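PDB 3U4T: TPR repeat-containing protein from Cytophaga hutchinsonii, which is of unknown function but, as a tetratricopeptide-repeat protein, probably serves as a helical scaffold for binding partner proteins. Local coordinates for residues T193-I206 against E219-I233. The protein carries 1 engineered substitution. Numbering follows the deposited sequence.
Sequences TKQGLAKPYYEKLI and ELIEANEYIAYYYTI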
ATOM      1  N   THR A 193     -23.845 -16.988   3.224  1.00 53.59           N
ATOM      2  CA  THR A 193     -23.060 -18.113   3.699  1.00 46.87           C
ATOM      3  C   THR A 193     -23.716 -19.471   3.461  1.00 48.04           C
ATOM      4  O   THR A 193     -23.531 -20.409   4.238  1.00 38.31           O
ATOM      5  CB  THR A 193     -22.802 -17.963   5.193  1.00 43.13           C
ATOM      6  OG1 THR A 193     -22.409 -16.613   5.467  1.00 44.63           O
ATOM      7  CG2 THR A 193     -21.708 -18.908   5.643  1.00 46.93           C
ATOM      8  N   LYS A 194     -24.477 -19.580   2.382  1.00 59.60           N
ATOM      9  CA  LYS A 194     -25.149 -20.825   2.068  1.00 63.00           C
ATOM     10  C   LYS A 194     -24.177 -21.942   1.670  1.00 58.89           C
ATOM     11  O   LYS A 194     -24.491 -23.124   1.822  1.00 50.16           O
ATOM     12  CB  LYS A 194     -26.161 -20.592   0.944  1.00 69.87           C
ATOM     13  CG  LYS A 194     -27.240 -19.559   1.260  1.00 72.14           C
ATOM     14  CD  LYS A 194     -28.283 -19.496   0.146  1.00 79.87           C
ATOM     15  CE  LYS A 194     -28.913 -20.871  -0.097  1.00 85.67           C
ATOM     16  NZ  LYS A 194     -29.894 -20.884  -1.220  1.00 90.67           N
ATOM     17  N   GLN A 195     -22.995 -21.571   1.180  1.00 61.09           N
ATOM     18  CA  GLN A 195     -22.012 -22.561   0.738  1.00 61.17           C
ATOM     19  C   GLN A 195     -20.684 -22.602   1.487  1.00 51.53           C
ATOM     20  O   GLN A 195     -19.892 -23.518   1.272  1.00 46.76           O
ATOM     21  CB  GLN A 195     -21.695 -22.372  -0.746  1.00 65.92           C
ATOM     22  CG  GLN A 195     -22.896 -22.258  -1.653  1.00 80.19           C
ATOM     23  CD  GLN A 195     -22.519 -22.438  -3.101  1.00 93.45           C
ATOM     24  OE1 GLN A 195     -21.471 -21.965  -3.542  1.00 92.08           O
ATOM     25  NE2 GLN A 195     -23.373 -23.119  -3.855  1.00104.95           N
ATOM     26  N   GLY A 196     -20.432 -21.617   2.343  1.00 49.96           N
ATOM     27  CA  GLY A 196     -19.183 -21.583   3.087  1.00 47.93           C
ATOM     28  C   GLY A 196     -17.968 -21.368   2.201  1.00 44.50           C
ATOM     29  O   GLY A 196     -16.877 -21.844   2.508  1.00 50.90           O
ATOM     30  N   LEU A 197     -18.149 -20.643   1.103  1.00 41.05           N
ATOM     31  CA  LEU A 197     -17.057 -20.378   0.165  1.00 46.33           C
ATOM     32  C   LEU A 197     -15.813 -19.826   0.813  1.00 46.77           C
ATOM     33  O   LEU A 197     -14.705 -20.113   0.376  1.00 54.47           O
ATOM     34  CB  LEU A 197     -17.505 -19.404  -0.927  1.00 42.89           C
ATOM     35  CG  LEU A 197     -18.498 -19.945  -1.955  1.00 40.44           C
ATOM     36  CD1 LEU A 197     -18.806 -18.874  -2.991  1.00 38.00           C
ATOM     37  CD2 LEU A 197     -17.899 -21.178  -2.621  1.00 38.83           C
ATOM     38  N   ALA A 198     -15.992 -19.031   1.859  1.00 36.51           N
ATOM     39  CA  ALA A 198     -14.866 -18.425   2.549  1.00 34.39           C
ATOM     40  C   ALA A 198     -14.255 -19.320   3.614  1.00 41.14           C
ATOM     41  O   ALA A 198     -13.120 -19.110   4.036  1.00 47.12           O
ATOM     42  CB  ALA A 198     -15.301 -17.109   3.173  1.00 24.18           C
ATOM     43  N   LYS A 199     -15.007 -20.325   4.036  1.00 38.24           N
ATOM     44  CA  LYS A 199     -14.571 -21.255   5.081  1.00 31.18           C
ATOM     45  C   LYS A 199     -13.129 -21.727   4.995  1.00 32.32           C
ATOM     46  O   LYS A 199     -12.333 -21.496   5.899  1.00 36.07           O
ATOM     47  CB  LYS A 199     -15.494 -22.466   5.095  1.00 22.91           C
ATOM     48  CG  LYS A 199     -15.145 -23.544   6.110  1.00 31.18           C
ATOM     49  CD  LYS A 199     -15.900 -23.375   7.404  1.00 37.32           C
ATOM     50  CE  LYS A 199     -16.261 -24.748   7.967  1.00 53.14           C
ATOM     51  NZ  LYS A 199     -15.077 -25.635   8.149  1.00 50.56           N
ATOM     52  N   PRO A 200     -12.765 -22.403   3.906  1.00 34.78           N
ATOM     53  CA  PRO A 200     -11.387 -22.881   3.781  1.00 40.13           C
ATOM     54  C   PRO A 200     -10.293 -21.820   3.883  1.00 34.33           C
ATOM     55  O   PRO A 200      -9.231 -22.069   4.461  1.00 35.04           O
ATOM     56  CB  PRO A 200     -11.386 -23.555   2.419  1.00 37.65           C
ATOM     57  CG  PRO A 200     -12.427 -22.790   1.661  1.00 37.21           C
ATOM     58  CD  PRO A 200     -13.527 -22.688   2.682  1.00 35.07           C
ATOM     59  N   TYR A 201     -10.538 -20.642   3.318  1.00 27.68           N
ATOM     60  CA  TYR A 201      -9.524 -19.585   3.350  1.00 30.91           C
ATOM     61  C   TYR A 201      -9.302 -19.041   4.755  1.00 37.11           C
ATOM     62  O   TYR A 201      -8.161 -18.792   5.157  1.00 35.62           O
ATOM     63  CB  TYR A 201      -9.910 -18.479   2.362  1.00 21.45           C
ATOM     64  CG  TYR A 201     -10.106 -19.052   0.974  1.00 30.02           C
ATOM     65  CD1 TYR A 201      -9.040 -19.660   0.296  1.00 38.73           C
ATOM     66  CD2 TYR A 201     -11.370 -19.118   0.397  1.00 28.31           C
ATOM     67  CE1 TYR A 201      -9.234 -20.328  -0.899  1.00 43.34           C
ATOM     68  CE2 TYR A 201     -11.577 -19.789  -0.808  1.00 32.41           C
ATOM     69  CZ  TYR A 201     -10.504 -20.395  -1.446  1.00 45.92           C
ATOM     70  OH  TYR A 201     -10.710 -21.099  -2.606  1.00 49.17           O
ATOM     71  N   TYR A 202     -10.382 -18.875   5.512  1.00 35.88           N
ATOM     72  CA  TYR A 202     -10.251 -18.387   6.880  1.00 36.24           C
ATOM     73  C   TYR A 202      -9.601 -19.482   7.730  1.00 41.72           C
ATOM     74  O   TYR A 202      -8.872 -19.190   8.690  1.00 38.44           O
ATOM     75  CB  TYR A 202     -11.626 -17.997   7.464  1.00 30.90           C
ATOM     76  CG  TYR A 202     -12.046 -16.569   7.155  1.00 26.21           C
ATOM     77  CD1 TYR A 202     -11.162 -15.510   7.356  1.00 17.99           C
ATOM     78  CD2 TYR A 202     -13.317 -16.275   6.658  1.00 27.02           C
ATOM     79  CE1 TYR A 202     -11.530 -14.188   7.063  1.00 24.83           C
ATOM     80  CE2 TYR A 202     -13.695 -14.950   6.362  1.00 35.11           C
ATOM     81  CZ  TYR A 202     -12.789 -13.922   6.566  1.00 38.04           C
ATOM     82  OH  TYR A 202     -13.114 -12.627   6.253  1.00 26.61           O
ATOM     83  N   GLU A 203      -9.860 -20.742   7.375  1.00 41.33           N
ATOM     84  CA  GLU A 203      -9.277 -21.853   8.120  1.00 44.51           C
ATOM     85  C   GLU A 203      -7.779 -21.834   7.876  1.00 47.00           C
ATOM     86  O   GLU A 203      -6.998 -22.021   8.811  1.00 39.33           O
ATOM     87  CB  GLU A 203      -9.891 -23.188   7.691  1.00 49.53           C
ATOM     88  CG  GLU A 203     -11.303 -23.379   8.220  1.00 61.94           C
ATOM     89  CD  GLU A 203     -11.953 -24.661   7.749  1.00 71.49           C
ATOM     90  OE1 GLU A 203     -11.806 -24.997   6.557  1.00 72.61           O
ATOM     91  OE2 GLU A 203     -12.627 -25.321   8.568  1.00 77.12           O
ATOM     92  N   LYS A 204      -7.372 -21.585   6.631  1.00 44.62           N
ATOM     93  CA  LYS A 204      -5.950 -21.521   6.318  1.00 46.54           C
ATOM     94  C   LYS A 204      -5.328 -20.283   6.967  1.00 42.34           C
ATOM     95  O   LYS A 204      -4.170 -20.304   7.385  1.00 33.56           O
ATOM     96  CB  LYS A 204      -5.736 -21.487   4.806  1.00 41.00           C
ATOM     97  CG  LYS A 204      -5.312 -22.827   4.208  1.00 50.43           C
ATOM     98  CD  LYS A 204      -3.865 -23.167   4.571  1.00 61.84           C
ATOM     99  CE  LYS A 204      -3.372 -24.421   3.843  1.00 71.70           C
ATOM    100  NZ  LYS A 204      -1.876 -24.517   3.822  1.00 72.13           N
ATOM    101  N   LEU A 205      -6.109 -19.208   7.054  1.00 46.29           N
ATOM    102  CA  LEU A 205      -5.644 -17.969   7.665  1.00 36.94           C
ATOM    103  C   LEU A 205      -5.270 -18.229   9.118  1.00 42.97           C
ATOM    104  O   LEU A 205      -4.253 -17.749   9.610  1.00 37.59           O
ATOM    105  CB  LEU A 205      -6.738 -16.917   7.635  1.00 26.38           C
ATOM    106  CG  LEU A 205      -6.213 -15.602   8.196  1.00 29.16           C
ATOM    107  CD1 LEU A 205      -5.344 -14.941   7.144  1.00 34.19           C
ATOM    108  CD2 LEU A 205      -7.354 -14.690   8.544  1.00 29.62           C
ATOM    109  N   ILE A 206      -6.121 -18.978   9.808  1.00 44.19           N
ATOM    110  CA  ILE A 206      -5.868 -19.325  11.201  1.00 42.01           C
ATOM    111  C   ILE A 206      -4.688 -20.298  11.227  1.00 46.11           C
ATOM    112  O   ILE A 206      -3.896 -20.300  12.168  1.00 45.60           O
ATOM    113  CB  ILE A 206      -7.102 -20.007  11.847  1.00 31.97           C
ATOM    114  CG1 ILE A 206      -8.252 -19.012  11.966  1.00 32.67           C
ATOM    115  CG2 ILE A 206      -6.738 -20.565  13.212  1.00 23.00           C
ATOM    116  CD1 ILE A 206      -9.562 -19.649  12.453  1.00 43.53           C
ATOM    117  N   GLU A 219      -6.974 -10.341  12.398  1.00 36.38           N
ATOM    118  CA  GLU A 219      -7.226 -11.337  11.357  1.00 36.19           C
ATOM    119  C   GLU A 219      -7.801 -12.626  11.972  1.00 41.33           C
ATOM    120  O   GLU A 219      -8.763 -13.198  11.458  1.00 46.50           O
ATOM    121  CB  GLU A 219      -5.941 -11.677  10.578  1.00 45.71           C
ATOM    122  CG  GLU A 219      -5.285 -10.537   9.788  1.00 57.70           C
ATOM    123  CD  GLU A 219      -4.606  -9.500  10.671  1.00 59.34           C
ATOM    124  OE1 GLU A 219      -4.072  -9.864  11.733  1.00 59.74           O
ATOM    125  OE2 GLU A 219      -4.590  -8.313  10.296  1.00 53.58           O
ATOM    126  N   LEU A 220      -7.213 -13.080  13.074  1.00 30.99           N
ATOM    127  CA  LEU A 220      -7.673 -14.298  13.739  1.00 41.60           C
ATOM    128  C   LEU A 220      -9.094 -14.152  14.266  1.00 40.03           C
ATOM    129  O   LEU A 220      -9.905 -15.083  14.191  1.00 37.66           O
ATOM    130  CB  LEU A 220      -6.724 -14.665  14.887  1.00 33.26           C
ATOM    131  CG  LEU A 220      -5.409 -15.285  14.418  1.00 41.15           C
ATOM    132  CD1 LEU A 220      -4.411 -15.260  15.557  1.00 40.31           C
ATOM    133  CD2 LEU A 220      -5.653 -16.722  13.907  1.00 43.82           C
ATOM    134  N   ILE A 221      -9.393 -12.975  14.795  1.00 30.98           N
ATOM    135  CA  ILE A 221     -10.718 -12.717  15.323  1.00 30.19           C
ATOM    136  C   ILE A 221     -11.730 -12.760  14.191  1.00 35.02           C
ATOM    137  O   ILE A 221     -12.810 -13.333  14.344  1.00 34.40           O
ATOM    138  CB  ILE A 221     -10.754 -11.353  16.037  1.00 25.42           C
ATOM    139  CG1 ILE A 221     -10.037 -11.482  17.385  1.00 31.71           C
ATOM    140  CG2 ILE A 221     -12.188 -10.879  16.219  1.00 33.03           C
ATOM    141  CD1 ILE A 221     -10.026 -10.212  18.216  1.00 24.48           C
ATOM    142  N   GLU A 222     -11.377 -12.155  13.055  1.00 22.68           N
ATOM    143  CA  GLU A 222     -12.262 -12.142  11.888  1.00 28.36           C
ATOM    144  C   GLU A 222     -12.475 -13.566  11.382  1.00 28.12           C
ATOM    145  O   GLU A 222     -13.590 -13.968  11.054  1.00 34.99           O
ATOM    146  CB  GLU A 222     -11.661 -11.289  10.765  1.00 28.77           C
ATOM    147  CG  GLU A 222     -12.453 -11.290   9.448  1.00 26.17           C
ATOM    148  CD  GLU A 222     -11.809 -10.389   8.404  1.00 31.83           C
ATOM    149  OE1 GLU A 222     -11.997 -10.600   7.182  1.00 35.94           O
ATOM    150  OE2 GLU A 222     -11.106  -9.451   8.826  1.00 24.76           O
ATOM    151  N   ALA A 223     -11.387 -14.323  11.314  1.00 24.02           N
ATOM    152  CA  ALA A 223     -11.444 -15.695  10.845  1.00 27.91           C
ATOM    153  C   ALA A 223     -12.327 -16.528  11.771  1.00 27.17           C
ATOM    154  O   ALA A 223     -13.211 -17.247  11.317  1.00 36.50           O
ATOM    155  CB  ALA A 223     -10.044 -16.272  10.784  1.00 20.09           C
ATOM    156  N   ASN A 224     -12.105 -16.420  13.073  1.00 22.72           N
ATOM    157  CA  ASN A 224     -12.902 -17.189  14.017  1.00 33.32           C
ATOM    158  C   ASN A 224     -14.363 -16.772  14.045  1.00 35.10           C
ATOM    159  O   ASN A 224     -15.248 -17.613  14.237  1.00 33.88           O
ATOM    160  CB  ASN A 224     -12.300 -17.097  15.421  1.00 35.28           C
ATOM    161  CG  ASN A 224     -11.134 -18.049  15.617  1.00 39.56           C
ATOM    162  OD1 ASN A 224     -11.314 -19.258  15.732  1.00 36.47           O
ATOM    163  ND2 ASN A 224      -9.931 -17.506  15.648  1.00 33.67           N
ATOM    164  N   GLU A 225     -14.616 -15.478  13.857  1.00 30.67           N
ATOM    165  CA  GLU A 225     -15.978 -14.974  13.856  1.00 34.39           C
ATOM    166  C   GLU A 225     -16.740 -15.608  12.710  1.00 36.53           C
ATOM    167  O   GLU A 225     -17.855 -16.072  12.891  1.00 28.76           O
ATOM    168  CB  GLU A 225     -15.999 -13.450  13.728  1.00 36.79           C
ATOM    169  CG  GLU A 225     -15.787 -12.702  15.038  1.00 51.64           C
ATOM    170  CD  GLU A 225     -16.148 -11.225  14.932  1.00 63.88           C
ATOM    171  OE1 GLU A 225     -16.856 -10.855  13.975  1.00 71.81           O
ATOM    172  OE2 GLU A 225     -15.740 -10.433  15.806  1.00 68.76           O
ATOM    173  N   TYR A 226     -16.141 -15.631  11.529  1.00 28.06           N
ATOM    174  CA  TYR A 226     -16.800 -16.238  10.380  1.00 33.95           C
ATOM    175  C   TYR A 226     -17.118 -17.698  10.718  1.00 31.42           C
ATOM    176  O   TYR A 226     -18.254 -18.145  10.596  1.00 26.90           O
ATOM    177  CB  TYR A 226     -15.885 -16.189   9.154  1.00 22.36           C
ATOM    178  CG  TYR A 226     -16.421 -16.987   7.981  1.00 22.23           C
ATOM    179  CD1 TYR A 226     -17.372 -16.443   7.116  1.00 22.71           C
ATOM    180  CD2 TYR A 226     -16.030 -18.312   7.773  1.00 15.86           C
ATOM    181  CE1 TYR A 226     -17.915 -17.185   6.086  1.00 28.71           C
ATOM    182  CE2 TYR A 226     -16.580 -19.062   6.747  1.00 24.66           C
ATOM    183  CZ  TYR A 226     -17.516 -18.497   5.909  1.00 37.35           C
ATOM    184  OH  TYR A 226     -18.047 -19.243   4.882  1.00 44.35           O
ATOM    185  N   ILE A 227     -16.100 -18.432  11.152  1.00 31.90           N
ATOM    186  CA  ILE A 227     -16.285 -19.829  11.494  1.00 34.65           C
ATOM    187  C   ILE A 227     -17.410 -20.006  12.507  1.00 37.03           C
ATOM    188  O   ILE A 227     -18.322 -20.811  12.294  1.00 39.41           O
ATOM    189  CB  ILE A 227     -14.980 -20.437  12.050  1.00 34.24           C
ATOM    190  CG1 ILE A 227     -13.855 -20.266  11.031  1.00 24.70           C
ATOM    191  CG2 ILE A 227     -15.169 -21.926  12.331  1.00 31.90           C
ATOM    192  CD1 ILE A 227     -14.106 -20.986   9.734  1.00 32.12           C
ATOM    193  N   ALA A 228     -17.360 -19.251  13.604  1.00 31.15           N
ATOM    194  CA  ALA A 228     -18.402 -19.358  14.635  1.00 36.54           C
ATOM    195  C   ALA A 228     -19.810 -19.162  14.072  1.00 36.13           C
ATOM    196  O   ALA A 228     -20.743 -19.859  14.481  1.00 41.80           O
ATOM    197  CB  ALA A 228     -18.142 -18.370  15.766  1.00 25.96           C
ATOM    198  N   TYR A 229     -19.965 -18.225  13.137  1.00 36.99           N
ATOM    199  CA  TYR A 229     -21.265 -17.988  12.516  1.00 43.74           C
ATOM    200  C   TYR A 229     -21.574 -19.119  11.543  1.00 41.60           C
ATOM    201  O   TYR A 229     -22.693 -19.607  11.478  1.00 37.25           O
ATOM    202  CB  TYR A 229     -21.288 -16.647  11.773  1.00 47.91           C
ATOM    203  CG  TYR A 229     -21.281 -15.430  12.688  1.00 68.03           C
ATOM    204  CD1 TYR A 229     -22.189 -15.316  13.751  1.00 65.92           C
ATOM    205  CD2 TYR A 229     -20.386 -14.379  12.476  1.00 73.49           C
ATOM    206  CE1 TYR A 229     -22.204 -14.182  14.574  1.00 61.84           C
ATOM    207  CE2 TYR A 229     -20.396 -13.240  13.293  1.00 73.30           C
ATOM    208  CZ  TYR A 229     -21.308 -13.147  14.337  1.00 67.19           C
ATOM    209  OH  TYR A 229     -21.336 -12.014  15.122  1.00 61.10           O
ATOM    210  N   TYR A 230     -20.575 -19.538  10.780  1.00 22.81           N
ATOM    211  CA  TYR A 230     -20.784 -20.617   9.835  1.00 27.12           C
ATOM    212  C   TYR A 230     -21.354 -21.821  10.578  1.00 40.05           C
ATOM    213  O   TYR A 230     -22.305 -22.459  10.125  1.00 46.67           O
ATOM    214  CB  TYR A 230     -19.460 -21.037   9.204  1.00 29.47           C
ATOM    215  CG  TYR A 230     -19.590 -22.297   8.381  1.00 29.76           C
ATOM    216  CD1 TYR A 230     -20.051 -22.245   7.066  1.00 30.85           C
ATOM    217  CD2 TYR A 230     -19.304 -23.544   8.935  1.00 35.39           C
ATOM    218  CE1 TYR A 230     -20.226 -23.401   6.319  1.00 36.18           C
ATOM    219  CE2 TYR A 230     -19.478 -24.712   8.199  1.00 43.27           C
ATOM    220  CZ  TYR A 230     -19.936 -24.636   6.892  1.00 43.55           C
ATOM    221  OH  TYR A 230     -20.073 -25.792   6.159  1.00 45.46           O
ATOM    222  N   TYR A 231     -20.754 -22.122  11.726  1.00 35.66           N
ATOM    223  CA  TYR A 231     -21.166 -23.265  12.513  1.00 32.26           C
ATOM    224  C   TYR A 231     -22.461 -23.086  13.274  1.00 31.11           C
ATOM    225  O   TYR A 231     -23.127 -24.071  13.571  1.00 36.50           O
ATOM    226  CB  TYR A 231     -20.043 -23.692  13.459  1.00 43.76           C
ATOM    227  CG  TYR A 231     -18.968 -24.494  12.759  1.00 44.74           C
ATOM    228  CD1 TYR A 231     -19.299 -25.592  11.949  1.00 43.46           C
ATOM    229  CD2 TYR A 231     -17.625 -24.167  12.913  1.00 32.00           C
ATOM    230  CE1 TYR A 231     -18.312 -26.344  11.310  1.00 38.63           C
ATOM    231  CE2 TYR A 231     -16.628 -24.908  12.284  1.00 37.92           C
ATOM    232  CZ  TYR A 231     -16.976 -25.996  11.482  1.00 37.39           C
ATOM    233  OH  TYR A 231     -15.973 -26.710  10.865  1.00 38.79           O
ATOM    234  N   THR A 232     -22.815 -21.846  13.595  1.00 30.21           N
ATOM    235  CA  THR A 232     -24.079 -21.598  14.272  1.00 34.75           C
ATOM    236  C   THR A 232     -25.167 -21.850  13.227  1.00 42.30           C
ATOM    237  O   THR A 232     -26.185 -22.480  13.504  1.00 50.38           O
ATOM    238  CB  THR A 232     -24.158 -20.165  14.763  1.00 34.10           C
ATOM    239  OG1 THR A 232     -23.107 -19.950  15.714  1.00 37.04           O
ATOM    240  CG2 THR A 232     -25.498 -19.896  15.421  1.00 25.09           C
ATOM    241  N   ILE A 233     -24.935 -21.367  12.015  1.00 40.15           N
ATOM    242  CA  ILE A 233     -25.877 -21.573  10.933  1.00 41.63           C
ATOM    243  C   ILE A 233     -26.067 -23.072  10.750  1.00 41.51           C
ATOM    244  O   ILE A 233     -27.195 -23.553  10.625  1.00 40.35           O
ATOM    245  CB  ILE A 233     -25.344 -20.992   9.616  1.00 39.23           C
ATOM    246  CG1 ILE A 233     -25.293 -19.464   9.712  1.00 35.83           C
ATOM    247  CG2 ILE A 233     -26.226 -21.449   8.454  1.00 40.75           C
ATOM    248  CD1 ILE A 233     -24.485 -18.799   8.610  1.00 33.91           C
TER
HETATM  249  O   HOH W   1     -19.049 -17.639   2.806  1.00 36.33           O
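Y202 sets its ring against A223 and the base of Y226: CD1 lies 3.5 Å from A223 CA, while the ortho carbon across the ring, CD2, meets Y226 CG. The two tyrosine planes are inclined at 38° and meet obliquely. At the ring's far end the hydroxyl donates a very short hydrogen bond, 2.5 Å from Y202 OH to E222 OE1, an oxygen lying in the ring plane; the same OE1 also pairs with R184 of helix 176-189. A leucine in place of Y202 would probably leave E222 without this donor and open a gap beside A223 and Y226.

K199 is a knob among Y226, I227, Y230 and Y231. CG stands anti to the backbone N (chi1 178°), and a bend at chi2 carries CD over the face of Y230, 3.9 Å from the ring centroid. Further bends turn the amine toward Y231, and K199 NZ donates a hydrogen bond to Y231 OH at 3.1 Å; it also forms a salt bridge with E203 OE2, met from above the carboxylate plane. On Y226, A198 CB covers one face, and OH holds a water at 2.8 Å. Beyond A223, I206 CG1 presses tightly on A223 CB at 3.5 Å and also packs against L220 CD2.

The small A223 coincides with the closest backbone approach, Y202 CA to A223 CA at 4.9 Å, and the short segments' axes run 140° apart in direction. Such close, roughly antiparallel packing of consecutive helices is consistent with the stacked helices of a tetratricopeptide-repeat solenoid.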